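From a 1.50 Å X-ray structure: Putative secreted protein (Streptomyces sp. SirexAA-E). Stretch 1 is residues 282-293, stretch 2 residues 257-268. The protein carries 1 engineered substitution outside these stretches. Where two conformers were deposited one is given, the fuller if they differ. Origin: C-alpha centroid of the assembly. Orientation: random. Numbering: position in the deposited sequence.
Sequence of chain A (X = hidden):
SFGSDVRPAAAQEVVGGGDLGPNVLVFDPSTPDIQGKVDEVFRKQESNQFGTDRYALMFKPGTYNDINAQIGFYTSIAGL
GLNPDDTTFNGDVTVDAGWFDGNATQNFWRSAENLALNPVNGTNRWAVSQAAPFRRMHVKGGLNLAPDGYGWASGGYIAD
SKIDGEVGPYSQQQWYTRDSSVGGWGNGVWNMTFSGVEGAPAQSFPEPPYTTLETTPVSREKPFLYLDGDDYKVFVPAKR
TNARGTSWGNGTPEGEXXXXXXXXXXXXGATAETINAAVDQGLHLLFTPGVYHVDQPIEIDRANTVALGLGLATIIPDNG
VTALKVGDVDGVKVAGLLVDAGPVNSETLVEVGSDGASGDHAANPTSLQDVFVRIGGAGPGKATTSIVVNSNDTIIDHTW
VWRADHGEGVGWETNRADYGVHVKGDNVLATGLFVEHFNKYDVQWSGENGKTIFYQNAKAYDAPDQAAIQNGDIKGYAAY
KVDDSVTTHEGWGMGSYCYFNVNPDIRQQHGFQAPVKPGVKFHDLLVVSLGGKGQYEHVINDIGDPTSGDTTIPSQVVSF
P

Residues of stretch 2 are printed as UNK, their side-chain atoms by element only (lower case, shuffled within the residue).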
# COMPACT_ATOMS: atom_id res chain seq x y z
N GLY A 282 -0.12 -28.18 -1.77
CA GLY A 282 -0.73 -27.79 -0.51
C GLY A 282 0.09 -26.87 0.38
O GLY A 282 -0.33 -26.55 1.49
N LEU A 283 1.25 -26.44 -0.10
CA LEU A 283 2.09 -25.52 0.66
C LEU A 283 1.68 -24.06 0.46
O LEU A 283 1.21 -23.68 -0.61
CB LEU A 283 3.56 -25.68 0.28
CG LEU A 283 4.17 -27.05 0.60
CD1 LEU A 283 5.58 -27.13 0.04
CD2 LEU A 283 4.17 -27.33 2.11
N HIS A 284 1.87 -23.27 1.50
CA HIS A 284 1.78 -21.82 1.39
C HIS A 284 3.11 -21.29 0.85
O HIS A 284 4.04 -22.07 0.61
CB HIS A 284 1.45 -21.21 2.74
CG HIS A 284 0.18 -21.74 3.34
ND1 HIS A 284 -1.05 -21.19 3.09
CD2 HIS A 284 -0.04 -22.80 4.15
CE1 HIS A 284 -1.98 -21.87 3.73
NE2 HIS A 284 -1.40 -22.86 4.38
N LEU A 285 3.19 -19.98 0.63
CA LEU A 285 4.39 -19.37 0.06
C LEU A 285 4.96 -18.31 0.98
O LEU A 285 4.25 -17.40 1.40
CB LEU A 285 4.08 -18.74 -1.31
CG LEU A 285 3.61 -19.71 -2.40
CD1 LEU A 285 3.21 -18.95 -3.65
CD2 LEU A 285 4.69 -20.74 -2.73
N LEU A 286 6.25 -18.43 1.30
CA LEU A 286 6.98 -17.39 2.02
C LEU A 286 8.11 -16.89 1.15
O LEU A 286 9.09 -17.62 0.94
CB LEU A 286 7.53 -17.93 3.35
CG LEU A 286 8.22 -16.89 4.24
CD1 LEU A 286 7.20 -15.90 4.79
CD2 LEU A 286 9.00 -17.56 5.37
N PHE A 287 7.98 -15.67 0.62
CA PHE A 287 9.01 -15.11 -0.24
C PHE A 287 10.07 -14.41 0.61
O PHE A 287 9.81 -13.35 1.20
CB PHE A 287 8.43 -14.13 -1.27
CG PHE A 287 7.57 -14.78 -2.32
CD1 PHE A 287 6.24 -15.07 -2.06
CD2 PHE A 287 8.09 -15.09 -3.57
CE1 PHE A 287 5.44 -15.66 -3.03
CE2 PHE A 287 7.30 -15.69 -4.53
CZ PHE A 287 5.97 -15.97 -4.27
N THR A 288 11.26 -14.99 0.68
CA THR A 288 12.35 -14.36 1.39
C THR A 288 12.82 -13.14 0.57
O THR A 288 12.52 -13.06 -0.63
CB THR A 288 13.51 -15.35 1.63
OG1 THR A 288 14.07 -15.78 0.38
CG2 THR A 288 13.01 -16.57 2.40
N PRO A 289 13.52 -12.19 1.20
CA PRO A 289 13.84 -10.95 0.49
C PRO A 289 14.75 -11.18 -0.71
O PRO A 289 15.83 -11.76 -0.58
CB PRO A 289 14.56 -10.09 1.55
CG PRO A 289 14.16 -10.71 2.87
CD PRO A 289 14.04 -12.17 2.58
N GLY A 290 14.30 -10.73 -1.87
CA GLY A 290 15.07 -10.87 -3.08
C GLY A 290 14.24 -10.45 -4.27
O GLY A 290 13.11 -9.98 -4.10
N VAL A 291 14.80 -10.62 -5.45
CA VAL A 291 14.12 -10.28 -6.69
C VAL A 291 13.98 -11.55 -7.52
O VAL A 291 14.98 -12.21 -7.84
CB VAL A 291 14.88 -9.19 -7.47
CG1 VAL A 291 14.20 -8.91 -8.81
CG2 VAL A 291 14.99 -7.92 -6.65
N TYR A 292 12.74 -11.86 -7.86
CA TYR A 292 12.39 -13.12 -8.52
C TYR A 292 11.82 -12.92 -9.92
O TYR A 292 10.71 -12.44 -10.06
CB TYR A 292 11.37 -13.89 -7.66
CG TYR A 292 11.85 -14.13 -6.26
CD1 TYR A 292 11.58 -13.22 -5.23
CD2 TYR A 292 12.62 -15.24 -5.96
CE1 TYR A 292 12.04 -13.44 -3.94
CE2 TYR A 292 13.08 -15.47 -4.69
CZ TYR A 292 12.79 -14.57 -3.68
OH TYR A 292 13.27 -14.82 -2.41
N HIS A 293 12.59 -13.28 -10.95
CA HIS A 293 12.06 -13.28 -12.31
C HIS A 293 11.25 -14.55 -12.53
O HIS A 293 11.68 -15.64 -12.14
CB HIS A 293 13.19 -13.19 -13.35
CG HIS A 293 13.84 -11.85 -13.42
ND1 HIS A 293 13.53 -10.92 -14.40
CD2 HIS A 293 14.77 -11.26 -12.63
CE1 HIS A 293 14.24 -9.83 -14.21
NE2 HIS A 293 15.01 -10.01 -13.14
N UNK A 257 -2.62 -20.27 13.56
CA UNK A 257 -1.17 -20.27 13.34
C UNK A 257 -0.76 -21.40 12.41
O UNK A 257 -1.13 -22.57 12.62
o UNK A 257 -0.58 -19.23 15.45
c UNK A 257 -0.42 -20.39 14.66
N UNK A 258 -0.01 -21.05 11.37
CA UNK A 258 0.50 -22.04 10.41
C UNK A 258 1.98 -22.28 10.65
O UNK A 258 2.77 -21.34 10.58
c UNK A 258 -1.16 -21.31 8.53
c UNK A 258 -1.93 -22.63 8.49
c UNK A 258 0.28 -21.56 8.98
c UNK A 258 -1.18 -20.62 7.18
N UNK A 259 2.38 -23.53 10.92
CA UNK A 259 3.81 -23.82 11.06
C UNK A 259 4.61 -23.51 9.79
O UNK A 259 4.08 -23.67 8.68
c UNK A 259 1.54 -24.72 11.15
c UNK A 259 2.47 -25.64 11.89
c UNK A 259 3.84 -25.32 11.36
N UNK A 260 5.86 -23.09 9.96
CA UNK A 260 6.73 -22.78 8.84
C UNK A 260 6.90 -23.96 7.88
O UNK A 260 7.12 -23.77 6.69
c UNK A 260 8.10 -22.31 9.34
c UNK A 260 8.57 -20.58 7.59
c UNK A 260 9.09 -21.83 8.28
c UNK A 260 10.46 -21.57 8.89
N UNK A 261 6.79 -25.19 8.39
CA UNK A 261 6.99 -26.34 7.52
C UNK A 261 5.79 -26.54 6.57
O UNK A 261 5.82 -27.42 5.71
c UNK A 261 7.31 -27.62 8.32
o UNK A 261 6.40 -29.08 9.97
c UNK A 261 6.14 -28.16 9.15
o UNK A 261 4.98 -27.75 9.00
N UNK A 262 4.76 -25.72 6.72
CA UNK A 262 3.65 -25.75 5.77
C UNK A 262 3.81 -24.67 4.71
O UNK A 262 2.91 -24.45 3.89
n UNK A 262 0.52 -27.54 9.15
o UNK A 262 -0.12 -25.80 7.88
c UNK A 262 1.97 -26.84 7.35
c UNK A 262 0.69 -26.68 8.15
c UNK A 262 2.31 -25.61 6.50
N UNK A 263 4.97 -24.01 4.72
CA UNK A 263 5.31 -22.99 3.72
C UNK A 263 6.46 -23.45 2.84
O UNK A 263 7.44 -24.00 3.34
c UNK A 263 2.84 -20.45 6.51
c UNK A 263 3.90 -21.21 6.05
c UNK A 263 4.20 -19.70 4.22
c UNK A 263 5.73 -21.67 4.40
c UNK A 263 4.58 -20.85 4.89
c UNK A 263 2.46 -19.31 5.82
c UNK A 263 3.14 -18.93 4.67
N UNK A 264 6.34 -23.23 1.53
CA UNK A 264 7.51 -23.29 0.66
C UNK A 264 8.27 -21.99 0.84
O UNK A 264 7.73 -20.91 0.60
c UNK A 264 10.42 -23.36 -3.56
c UNK A 264 8.23 -22.65 -2.92
c UNK A 264 10.49 -24.15 -2.44
c UNK A 264 9.42 -24.19 -1.55
c UNK A 264 9.29 -22.61 -3.80
c UNK A 264 8.28 -23.44 -1.77
c UNK A 264 7.11 -23.49 -0.81
o UNK A 264 11.47 -23.32 -4.45
N UNK A 265 9.51 -22.09 1.30
CA UNK A 265 10.35 -20.93 1.54
C UNK A 265 11.07 -20.59 0.25
O UNK A 265 12.03 -21.26 -0.13
c UNK A 265 10.58 -21.52 3.97
c UNK A 265 12.25 -19.98 2.91
c UNK A 265 11.34 -21.18 2.69
N UNK A 266 10.56 -19.57 -0.44
CA UNK A 266 11.06 -19.19 -1.75
C UNK A 266 12.35 -18.39 -1.61
O UNK A 266 12.41 -17.42 -0.86
c UNK A 266 10.50 -18.18 -3.99
c UNK A 266 8.65 -19.01 -2.50
c UNK A 266 10.03 -18.36 -2.55
N UNK A 267 13.38 -18.82 -2.33
CA UNK A 267 14.67 -18.16 -2.32
C UNK A 267 15.14 -17.94 -3.76
O UNK A 267 14.66 -18.62 -4.67
c UNK A 267 15.89 -21.05 0.99
n UNK A 267 16.61 -21.76 2.08
c UNK A 267 16.40 -19.64 0.85
c UNK A 267 15.47 -18.79 0.00
c UNK A 267 15.68 -18.97 -1.50
N UNK A 268 16.05 -16.97 -3.97
CA UNK A 268 16.60 -16.70 -5.30
C UNK A 268 16.97 -17.98 -6.05
O UNK A 268 17.62 -18.85 -5.47
c UNK A 268 16.59 -16.04 -2.96
c UNK A 268 17.45 -15.11 -3.77
c UNK A 268 17.84 -15.86 -5.00
O HOH W 1 -1.87 -25.35 5.69

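Position 257 has two side-chain atoms, a carbon followed by an oxygen, and lies beyond reach of stretch 1: Ser 257. At 258 four carbons fork at the second. One terminal methyl sits 3.8 Å from the centroid of the His 284 ring and 17° off its normal, a CH-pi contact over the face; the atoms give Leu 258, and the methyl is CD1. Position 259 closes three carbons onto its own backbone N, which defines Pro 259; it touches nothing here.

Position 260 again carries four carbons forked at the second, one methyl packing against Leu 286. This is Leu 260, with chi1 t and chi2 p, and its CD1 is 3.8 Å from Leu 286 CD2. Position 261 has two carbons, the second bearing two oxygens, and its CA-to-CB bond points away from stretch 1: Asp 261. At 262 three carbons end in one oxygen and one nitrogen, the amide of Gln 262. Its OE1 accepts from water 1 at 2.8 Å, and the same water lies 2.9 Å from His 284 NE2, so the two side chains are bridged. The 3-10 segment 260-262 is marked by Gln 262 N donating to Pro 259 O at 2.9 Å.

Position 263 shows one carbon and a six-carbon ring without a heteroatom, hence Phe 263. His 284 CB stands 3.5 Å from the centroid of this ring, over its face, while Leu 286 N approaches near the ring plane, 3.8 Å from Phe 263 CD2. Position 264 has the same ring with an added oxygen, giving Tyr 264; its CD2 meets Leu 285 CD2 at 4.0 Å, at the ring edge.

Position 265 has three carbons branched at the first, one methyl 3.5 Å from Thr 288 CG2: Val 265, touching through CG1. The same pattern at 266 identifies Val 266. Its CG2 lies over the Phe 287 ring, 4.2 Å from the centroid, and its CG1 is 3.8 Å from Tyr 292 CE2. Position 267 is a row of four carbons ending in nitrogen, Lys 267; its CA-to-CB bond points away from stretch 1, yet Lys 267 CG lies 3.3 Å from Thr 288 OG1; NZ is bonded elsewhere in the structure. Position 268 closes three carbons onto its own N, and the ring carbon bonded to that N lies near Tyr 292 OH. This is Pro 268, and CD to Tyr 292 OH is 3.6 Å.

The contact is a parallel pairing of strands 263-266 and 284-287, their directions 26° apart. Stretch 1 residues at alternate positions both donate and accept: His 284 N to Gln 262 O (2.9 Å), Tyr 264 N to His 284 O (2.7 Å), Leu 286 N to Tyr 264 O (3.0 Å) and Val 266 N to Leu 286 O (2.8 Å). Beyond the strand, Val 266 O accepts from both Thr 288 N (3.1 Å) and Thr 288 OG1 (2.6 Å), extending the ladder. Side chains alternate accordingly: His 284, Leu 286, Phe 263 and Val 265 share one face, and Leu 285, Phe 287, Tyr 264 and Val 266 the other. Altogether 853 Å² is buried, both sides summed.

Stretch 2, residues 257-268: SLPLDQFYVVKP
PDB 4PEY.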